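Local coordinates for protein L-talarate/galactarate dehydratase (Salmonella typhimurium, PDB 2PP0) that dehydrates both L-talarate and galactarate to 5-keto-4-deoxy-D-glucarate with the help of magnesium, and also epimerizes L-talarate to galactarate, at residues B[61-66]-B[88-93]; B[72-77]-B[143-148]; B[352-355]-B[359-362]. One frame throughout, in Å; residues are numbered along the deposited sequence.

Interaction 1 (B[61-66]-B[88-93]); sequences AIIIAE and GIYAHA
Strand 57-69 and helix 86-96 come closest where Ile63 faces Tyr90, with 6.0 Å between their CA atoms. The backbones run near each other here, yet no hydrogen bond joins the two segments, and side-chain packing alone holds them together. From 61-66, Ile63 alone does the touching. Its CG1 meets the CG2 methyl of Ile89 at 3.7 Å, and Ile63 CD1 lies alongside, 4.0 Å from the same Ile89 CG2, so the two branched side chains cross obliquely instead of meeting end to end. The first torsion of Ile63 (chi1 -59°) decides which branch does what: CG1, set opposite the carbonyl carbon, is turned to Ile89 and the Tyr90 backbone, while CG2, opposite the backbone N, faces Tyr90 CA and the ring edge. Ile63 CG1 settles on the turn of helix between the two partners, 3.9 Å from Tyr90 N and 4.1 Å from Tyr90 CB. Ile63 CG2 rests 4.1 Å from Tyr90 CA and comes to the ring at its edge, near the ring plane, so the ring is not stacked on the aliphatic group. Beta-branched isoleucine suits both places: on the strand its two branches serve two neighbours, and on the helix its CG2 stays close to the backbone, where Ile63 can reach it. All three residues are buried. The contact belongs to the N-terminal capping domain of the enolase superfamily. Ile63 bonds through its backbone to Ser79 of strand 74-81, Ile89 extends to Met127 and Gln130 of helix 127-146, and Tyr90 leans on Leu35 of strand 28-40; on the sheet's other face, Ile62 and Ile64 pack against Leu356 and Leu380.

Interaction 2 (B[72-77]-B[143-148]); sequences GFEGVG and KAKRAG
Two charged side chains near the end of helix 127-146, Lys145 and Arg146, meet Glu74, which opens strand 74-81, and Phe73 just before it. The ionic part is a salt bridge from Lys145 NZ to Glu74 OE2 at 2.7 Å, with a weak hydrogen bond from the same nitrogen to Glu74 OE1 at 3.0 Å, so the ammonium sits before both carboxylate oxygens. The lysine reaches it as a chain extended beyond CG, whereas the glutamate folds at chi2 (-78°) and brings its carboxylate back toward the helix. Asp141, one turn earlier in that helix, is a second acidic partner of Lys145 NZ and also receives the backbone N-H of Val76, tying strand and helix at a further point. The aromatic part is a cation-pi contact: Arg146 CZ lies 3.9 Å from the centre of the Phe73 ring, over its face. Ring and guanidinium are inclined by 44°, which brings one corner nearer than the rest, and Arg146 NH1 comes to 3.0 Å from Phe73 CE2, a tight approach. The aliphatic part of the arginine shares the same ring: Arg146 CG forms a CH-pi contact 4.1 Å from the Phe73 centroid, and Arg146 CB lies 3.8 Å from Phe73 CE1. A bend at chi3 (-61°) lets the stem and the head of Arg146 both cover the ring. Beyond it, NH2 forms a salt bridge with Asp26, and Arg146 also packs on Ala147 of the second subunit. Gly148, with positive phi, closes the helix in a Schellman motif. In this partly exposed setting, long basic chains offer charge and apolar length together; Glu74 and Asp141 probably favour the protonated form of Lys145, while Asp26 balances the charge of Arg146.

Interaction 3 (B[352-355]-B[359-362]); sequences WLNP and EQLE
Gln360 NE2 donates a hydrogen bond of 3.0 Å to the backbone oxygen of Asn354, a side-chain-to-main-chain bridge within the loop between strands 346-349 and 362-364 of the barrel domain, which in this superfamily is a modified TIM barrel. The bond is nearly straight, with 175° at the hydrogen, and the acceptor lies almost in the amide plane of Gln360. Seen from the carbonyl, the approach is less regular: the nitrogen stands above the carbonyl plane, 47° out of it, and so does not use a lone-pair direction. The glutamine is brought there by its fold, since a bend at chi2 (-56°) turns the amide toward Asn354 across the few residues that separate them. The accepting carbonyl belongs to the peptide leading into Pro355, where a short 3-10 turn runs. Glutamine suits the other side because its amide is long enough to cross to the main chain opposite, and partly exposed polar groups are at home in such a loop. The two side chains cross at about a right angle, their amide planes also nearly perpendicular, so they do not stack. Ala13 of the second subunit packs on both Asn354 and Gln360, and Met331 of helix 331-339 packs on Asn354, so the loop lies between helix 331-339 and the second subunit. As modelled, Asn354 OD1 and Gln360 OE1 are 3.1 Å apart, and two acceptors so placed gain no bond; the Gln360 amide is oriented by its NE2 bond, so the assignment of O and N in the Asn354 amide may be doubtful. Gln360 OE1 also lies against the asparagine stem, 3.3 Å from Asn354 CB.

Overall arrangement
Interactions 1 and 2 share the antiparallel sheet of the capping domain: strands 57-69 and 74-81 are neighbours in it, and Ala65 N lies 2.9 Å from Gly77 O, a probable hydrogen bond. Interaction 3 belongs to the barrel domain, yet it meets interaction 1 at the domain boundary, where Ile62 CD1 packs 4.0 Å from Leu353 CD2. The three centres stand 20 to 21 Å from one another. The side chain of Ile89 is about 9 Å from that of the substrate-binding Lys82, and the side chain of Asn354 is about 12 Å from that of the substrate-binding Glu348. Interaction 2 lies away from these sites and, like interaction 3, touches the second subunit.

Interaction 1 (B[61-66]-B[88-93])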
loop_
_atom_site.group_PDB
_atom_site.type_symbol
_atom_site.label_atom_id
_atom_site.label_comp_id
_atom_site.label_asym_id
_atom_site.label_seq_id
_atom_site.Cartn_x
_atom_site.Cartn_y
_atom_site.Cartn_z
ATOM N N ALA B 61 -13.974 -2.997 26.321
ATOM C CA ALA B 61 -14.023 -4.354 25.802
ATOM C C ALA B 61 -12.821 -4.506 24.876
ATOM O O ALA B 61 -12.504 -3.596 24.109
ATOM C CB ALA B 61 -15.311 -4.580 25.022
ATOM N N ILE B 62 -12.150 -5.649 24.958
ATOM C CA ILE B 62 -10.986 -5.913 24.120
ATOM C C ILE B 62 -11.162 -7.275 23.466
ATOM O O ILE B 62 -11.312 -8.279 24.158
ATOM C CB ILE B 62 -9.677 -5.945 24.956
ATOM C CG1 ILE B 62 -9.448 -4.596 25.648
ATOM C CG2 ILE B 62 -8.494 -6.295 24.055
ATOM C CD1 ILE B 62 -9.144 -3.445 24.702
ATOM N N ILE B 63 -11.167 -7.316 22.139
ATOM C CA ILE B 63 -11.303 -8.592 21.446
ATOM C C ILE B 63 -9.926 -8.912 20.870
ATOM O O ILE B 63 -9.382 -8.161 20.056
ATOM C CB ILE B 63 -12.361 -8.540 20.317
ATOM C CG1 ILE B 63 -13.732 -8.148 20.890
ATOM C CG2 ILE B 63 -12.500 -9.915 19.669
ATOM C CD1 ILE B 63 -13.843 -6.684 21.308
ATOM N N ILE B 64 -9.364 -10.029 21.313
ATOM C CA ILE B 64 -8.030 -10.440 20.895
ATOM C C ILE B 64 -8.049 -11.645 19.974
ATOM O O ILE B 64 -8.864 -12.554 20.133
ATOM C CB ILE B 64 -7.178 -10.808 22.130
ATOM C CG1 ILE B 64 -7.254 -9.687 23.158
ATOM C CG2 ILE B 64 -5.727 -11.051 21.728
ATOM C CD1 ILE B 64 -6.692 -10.074 24.511
ATOM N N ALA B 65 -7.146 -11.645 19.000
ATOM C CA ALA B 65 -7.017 -12.767 18.085
ATOM C C ALA B 65 -5.565 -13.231 18.121
ATOM O O ALA B 65 -4.639 -12.416 18.117
ATOM C CB ALA B 65 -7.398 -12.362 16.667
ATOM N N GLU B 66 -5.375 -14.543 18.183
ATOM C CA GLU B 66 -4.042 -15.137 18.194
ATOM C C GLU B 66 -4.077 -16.182 17.091
ATOM O O GLU B 66 -4.981 -17.018 17.053
ATOM C CB GLU B 66 -3.760 -15.785 19.547
ATOM C CG GLU B 66 -3.783 -14.803 20.705
ATOM C CD GLU B 66 -3.703 -15.490 22.052
ATOM O OE1 GLU B 66 -2.647 -16.091 22.350
ATOM O OE2 GLU B 66 -4.697 -15.436 22.812
ATOM N N GLY B 88 -20.770 -8.077 20.409
ATOM C CA GLY B 88 -21.068 -8.350 19.013
ATOM C C GLY B 88 -19.814 -8.579 18.187
ATOM O O GLY B 88 -19.777 -9.449 17.319
ATOM N N ILE B 89 -18.784 -7.783 18.444
ATOM C CA ILE B 89 -17.523 -7.935 17.728
ATOM C C ILE B 89 -16.991 -9.353 17.975
ATOM O O ILE B 89 -16.668 -10.079 17.032
ATOM C CB ILE B 89 -16.489 -6.903 18.214
ATOM C CG1 ILE B 89 -16.955 -5.496 17.843
ATOM C CG2 ILE B 89 -15.123 -7.181 17.575
ATOM C CD1 ILE B 89 -16.099 -4.402 18.427
ATOM N N TYR B 90 -16.918 -9.750 19.245
ATOM C CA TYR B 90 -16.435 -11.090 19.590
ATOM C C TYR B 90 -17.315 -12.189 18.994
ATOM O O TYR B 90 -16.813 -13.173 18.447
ATOM C CB TYR B 90 -16.391 -11.273 21.105
ATOM C CG TYR B 90 -16.070 -12.693 21.527
ATOM C CD1 TYR B 90 -14.757 -13.172 21.509
ATOM C CD2 TYR B 90 -17.083 -13.566 21.929
ATOM C CE1 TYR B 90 -14.463 -14.483 21.883
ATOM C CE2 TYR B 90 -16.797 -14.884 22.305
ATOM C CZ TYR B 90 -15.486 -15.333 22.281
ATOM O OH TYR B 90 -15.195 -16.626 22.660
ATOM N N ALA B 91 -18.632 -12.025 19.107
ATOM C CA ALA B 91 -19.559 -13.028 18.582
ATOM C C ALA B 91 -19.383 -13.267 17.086
ATOM O O ALA B 91 -19.404 -14.412 16.626
ATOM C CB ALA B 91 -21.015 -12.619 18.890
ATOM N N HIS B 92 -19.213 -12.197 16.315
ATOM C CA HIS B 92 -19.041 -12.350 14.872
ATOM C C HIS B 92 -17.666 -12.941 14.543
ATOM O O HIS B 92 -17.545 -13.794 13.672
ATOM C CB HIS B 92 -19.198 -11.004 14.162
ATOM C CG HIS B 92 -19.247 -11.121 12.669
ATOM N ND1 HIS B 92 -20.238 -11.818 12.013
ATOM C CD2 HIS B 92 -18.410 -10.664 11.707
ATOM C CE1 HIS B 92 -20.009 -11.788 10.712
ATOM N NE2 HIS B 92 -18.905 -11.094 10.500
ATOM N N ALA B 93 -16.635 -12.475 15.239
ATOM C CA ALA B 93 -15.281 -12.989 15.019
ATOM C C ALA B 93 -15.329 -14.501 15.243
ATOM O O ALA B 93 -14.780 -15.285 14.472
ATOM C CB ALA B 93 -14.313 -12.333 15.994
#

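Interaction 2 (B[72-77]-B[143-148])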
loop_
_atom_site.group_PDB
_atom_site.type_symbol
_atom_site.label_atom_id
_atom_site.label_comp_id
_atom_site.label_asym_id
_atom_site.label_seq_id
_atom_site.Cartn_x
_atom_site.Cartn_y
_atom_site.Cartn_z
ATOM N N GLY B 72 5.388 -22.585 12.215
ATOM C CA GLY B 72 5.839 -22.011 13.472
ATOM C C GLY B 72 5.731 -20.526 13.739
ATOM O O GLY B 72 6.282 -20.037 14.731
ATOM N N PHE B 73 5.032 -19.795 12.880
ATOM C CA PHE B 73 4.889 -18.362 13.089
ATOM C C PHE B 73 3.687 -18.066 13.974
ATOM O O PHE B 73 2.750 -18.859 14.067
ATOM C CB PHE B 73 4.784 -17.643 11.741
ATOM C CG PHE B 73 6.068 -17.674 10.948
ATOM C CD1 PHE B 73 7.125 -16.842 11.287
ATOM C CD2 PHE B 73 6.234 -18.575 9.901
ATOM C CE1 PHE B 73 8.331 -16.902 10.595
ATOM C CE2 PHE B 73 7.442 -18.644 9.202
ATOM C CZ PHE B 73 8.488 -17.804 9.554
ATOM N N GLU B 74 3.729 -16.921 14.634
ATOM C CA GLU B 74 2.667 -16.533 15.539
ATOM C C GLU B 74 2.321 -15.058 15.353
ATOM O O GLU B 74 3.189 -14.237 15.064
ATOM C CB GLU B 74 3.133 -16.843 16.969
ATOM C CG GLU B 74 2.541 -16.015 18.080
ATOM C CD GLU B 74 3.169 -14.641 18.189
ATOM O OE1 GLU B 74 4.416 -14.531 18.132
ATOM O OE2 GLU B 74 2.410 -13.666 18.344
ATOM N N GLY B 75 1.041 -14.733 15.495
ATOM C CA GLY B 75 0.617 -13.353 15.348
ATOM C C GLY B 75 -0.472 -13.008 16.344
ATOM O O GLY B 75 -1.284 -13.862 16.696
ATOM N N VAL B 76 -0.485 -11.766 16.809
ATOM C CA VAL B 76 -1.497 -11.328 17.755
ATOM C C VAL B 76 -2.005 -9.940 17.365
ATOM O O VAL B 76 -1.241 -9.097 16.894
ATOM C CB VAL B 76 -0.930 -11.285 19.196
ATOM C CG1 VAL B 76 0.164 -10.238 19.296
ATOM C CG2 VAL B 76 -2.046 -11.003 20.189
ATOM N N GLY B 77 -3.300 -9.714 17.561
ATOM C CA GLY B 77 -3.900 -8.434 17.230
ATOM C C GLY B 77 -5.172 -8.248 18.036
ATOM O O GLY B 77 -5.648 -9.191 18.666
ATOM N N LYS B 143 3.317 -11.319 9.680
ATOM C CA LYS B 143 4.157 -11.054 8.514
ATOM C C LYS B 143 5.415 -10.269 8.867
ATOM O O LYS B 143 6.491 -10.543 8.330
ATOM C CB LYS B 143 3.372 -10.316 7.420
ATOM C CG LYS B 143 4.226 -10.029 6.196
ATOM C CD LYS B 143 3.423 -9.523 5.012
ATOM C CE LYS B 143 2.595 -10.625 4.382
ATOM N NZ LYS B 143 1.987 -10.155 3.103
ATOM N N ALA B 144 5.286 -9.297 9.767
ATOM C CA ALA B 144 6.426 -8.492 10.189
ATOM C C ALA B 144 7.430 -9.386 10.911
ATOM O O ALA B 144 8.633 -9.335 10.638
ATOM C CB ALA B 144 5.973 -7.362 11.115
ATOM N N LYS B 145 6.927 -10.204 11.834
ATOM C CA LYS B 145 7.776 -11.122 12.584
ATOM C C LYS B 145 8.471 -12.093 11.637
ATOM O O LYS B 145 9.624 -12.460 11.851
ATOM C CB LYS B 145 6.945 -11.896 13.614
ATOM C CG LYS B 145 6.472 -11.039 14.770
ATOM C CD LYS B 145 5.521 -11.793 15.694
ATOM C CE LYS B 145 5.167 -10.951 16.917
ATOM N NZ LYS B 145 4.077 -11.579 17.733
ATOM N N ARG B 146 7.768 -12.514 10.591
ATOM C CA ARG B 146 8.338 -13.427 9.610
ATOM C C ARG B 146 9.532 -12.755 8.915
ATOM O O ARG B 146 10.471 -13.423 8.496
ATOM C CB ARG B 146 7.281 -13.814 8.577
ATOM C CG ARG B 146 7.774 -14.738 7.476
ATOM C CD ARG B 146 6.723 -14.890 6.385
ATOM N NE ARG B 146 5.488 -15.471 6.906
ATOM C CZ ARG B 146 5.263 -16.778 7.019
ATOM N NH1 ARG B 146 6.190 -17.651 6.638
ATOM N NH2 ARG B 146 4.115 -17.216 7.526
ATOM N N ALA B 147 9.486 -11.431 8.791
ATOM C CA ALA B 147 10.574 -10.681 8.162
ATOM C C ALA B 147 11.617 -10.284 9.216
ATOM O O ALA B 147 12.667 -9.720 8.886
ATOM C CB ALA B 147 10.020 -9.428 7.484
ATOM N N GLY B 148 11.320 -10.586 10.479
ATOM C CA GLY B 148 12.220 -10.242 11.564
ATOM C C GLY B 148 12.318 -8.736 11.714
ATOM O O GLY B 148 13.401 -8.191 11.922
#

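Interaction 3 (B[352-355]-B[359-362])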
loop_
_atom_site.group_PDB
_atom_site.type_symbol
_atom_site.label_atom_id
_atom_site.label_comp_id
_atom_site.label_asym_id
_atom_site.label_seq_id
_atom_site.Cartn_x
_atom_site.Cartn_y
_atom_site.Cartn_z
ATOM N N TRP B 352 -4.319 3.255 29.659
ATOM C CA TRP B 352 -5.330 2.216 29.793
ATOM C C TRP B 352 -4.932 0.804 29.393
ATOM O O TRP B 352 -5.198 -0.147 30.124
ATOM C CB TRP B 352 -6.578 2.613 29.002
ATOM C CG TRP B 352 -7.216 3.892 29.459
ATOM C CD1 TRP B 352 -6.798 4.709 30.474
ATOM C CD2 TRP B 352 -8.386 4.502 28.908
ATOM N NE1 TRP B 352 -7.637 5.794 30.586
ATOM C CE2 TRP B 352 -8.620 5.691 29.635
ATOM C CE3 TRP B 352 -9.261 4.160 27.869
ATOM C CZ2 TRP B 352 -9.692 6.540 29.356
ATOM C CZ3 TRP B 352 -10.327 5.004 27.589
ATOM C CH2 TRP B 352 -10.533 6.181 28.332
ATOM N N LEU B 353 -4.304 0.664 28.231
ATOM C CA LEU B 353 -3.920 -0.653 27.740
ATOM C C LEU B 353 -2.576 -1.182 28.239
ATOM O O LEU B 353 -2.250 -2.344 28.006
ATOM C CB LEU B 353 -3.930 -0.654 26.205
ATOM C CG LEU B 353 -5.219 -0.129 25.553
ATOM C CD1 LEU B 353 -5.130 -0.284 24.039
ATOM C CD2 LEU B 353 -6.429 -0.891 26.093
ATOM N N ASN B 354 -1.802 -0.344 28.924
ATOM C CA ASN B 354 -0.488 -0.763 29.426
ATOM C C ASN B 354 -0.470 -2.144 30.080
ATOM O O ASN B 354 0.371 -2.972 29.750
ATOM C CB ASN B 354 0.079 0.258 30.424
ATOM C CG ASN B 354 0.530 1.535 29.758
ATOM O OD1 ASN B 354 0.733 1.578 28.543
ATOM N ND2 ASN B 354 0.707 2.588 30.552
ATOM N N PRO B 355 -1.401 -2.412 31.014
ATOM C CA PRO B 355 -1.442 -3.713 31.690
ATOM C C PRO B 355 -1.767 -4.947 30.841
ATOM O O PRO B 355 -1.602 -6.076 31.300
ATOM C CB PRO B 355 -2.463 -3.489 32.811
ATOM C CG PRO B 355 -3.361 -2.432 32.252
ATOM C CD PRO B 355 -2.399 -1.490 31.587
ATOM N N GLU B 359 5.307 -5.701 27.627
ATOM C CA GLU B 359 6.223 -4.628 27.252
ATOM C C GLU B 359 5.571 -3.245 27.263
ATOM O O GLU B 359 4.370 -3.112 27.032
ATOM C CB GLU B 359 6.795 -4.908 25.858
ATOM C CG GLU B 359 7.337 -6.328 25.671
ATOM C CD GLU B 359 6.263 -7.341 25.296
ATOM O OE1 GLU B 359 5.060 -7.009 25.365
ATOM O OE2 GLU B 359 6.624 -8.480 24.932
ATOM N N GLN B 360 6.372 -2.220 27.529
ATOM C CA GLN B 360 5.888 -0.845 27.561
ATOM C C GLN B 360 6.696 -0.011 26.568
ATOM O O GLN B 360 7.872 -0.287 26.338
ATOM C CB GLN B 360 6.044 -0.255 28.968
ATOM C CG GLN B 360 5.321 -1.025 30.078
ATOM C CD GLN B 360 3.830 -1.192 29.815
ATOM O OE1 GLN B 360 3.143 -0.238 29.439
ATOM N NE2 GLN B 360 3.322 -2.403 30.026
ATOM N N LEU B 361 6.065 1.004 25.982
ATOM C CA LEU B 361 6.738 1.872 25.018
ATOM C C LEU B 361 7.566 2.960 25.695
ATOM O O LEU B 361 7.230 3.437 26.779
ATOM C CB LEU B 361 5.719 2.527 24.081
ATOM C CG LEU B 361 5.037 1.612 23.062
ATOM C CD1 LEU B 361 3.929 2.377 22.351
ATOM C CD2 LEU B 361 6.065 1.095 22.068
ATOM N N GLU B 362 8.648 3.356 25.036
ATOM C CA GLU B 362 9.541 4.374 25.566
ATOM C C GLU B 362 9.118 5.785 25.169
ATOM O O GLU B 362 9.068 6.113 23.985
ATOM C CB GLU B 362 10.966 4.111 25.068
ATOM C CG GLU B 362 12.029 5.041 25.645
ATOM C CD GLU B 362 13.371 4.907 24.930
ATOM O OE1 GLU B 362 13.826 3.762 24.724
ATOM O OE2 GLU B 362 13.973 5.945 24.576
#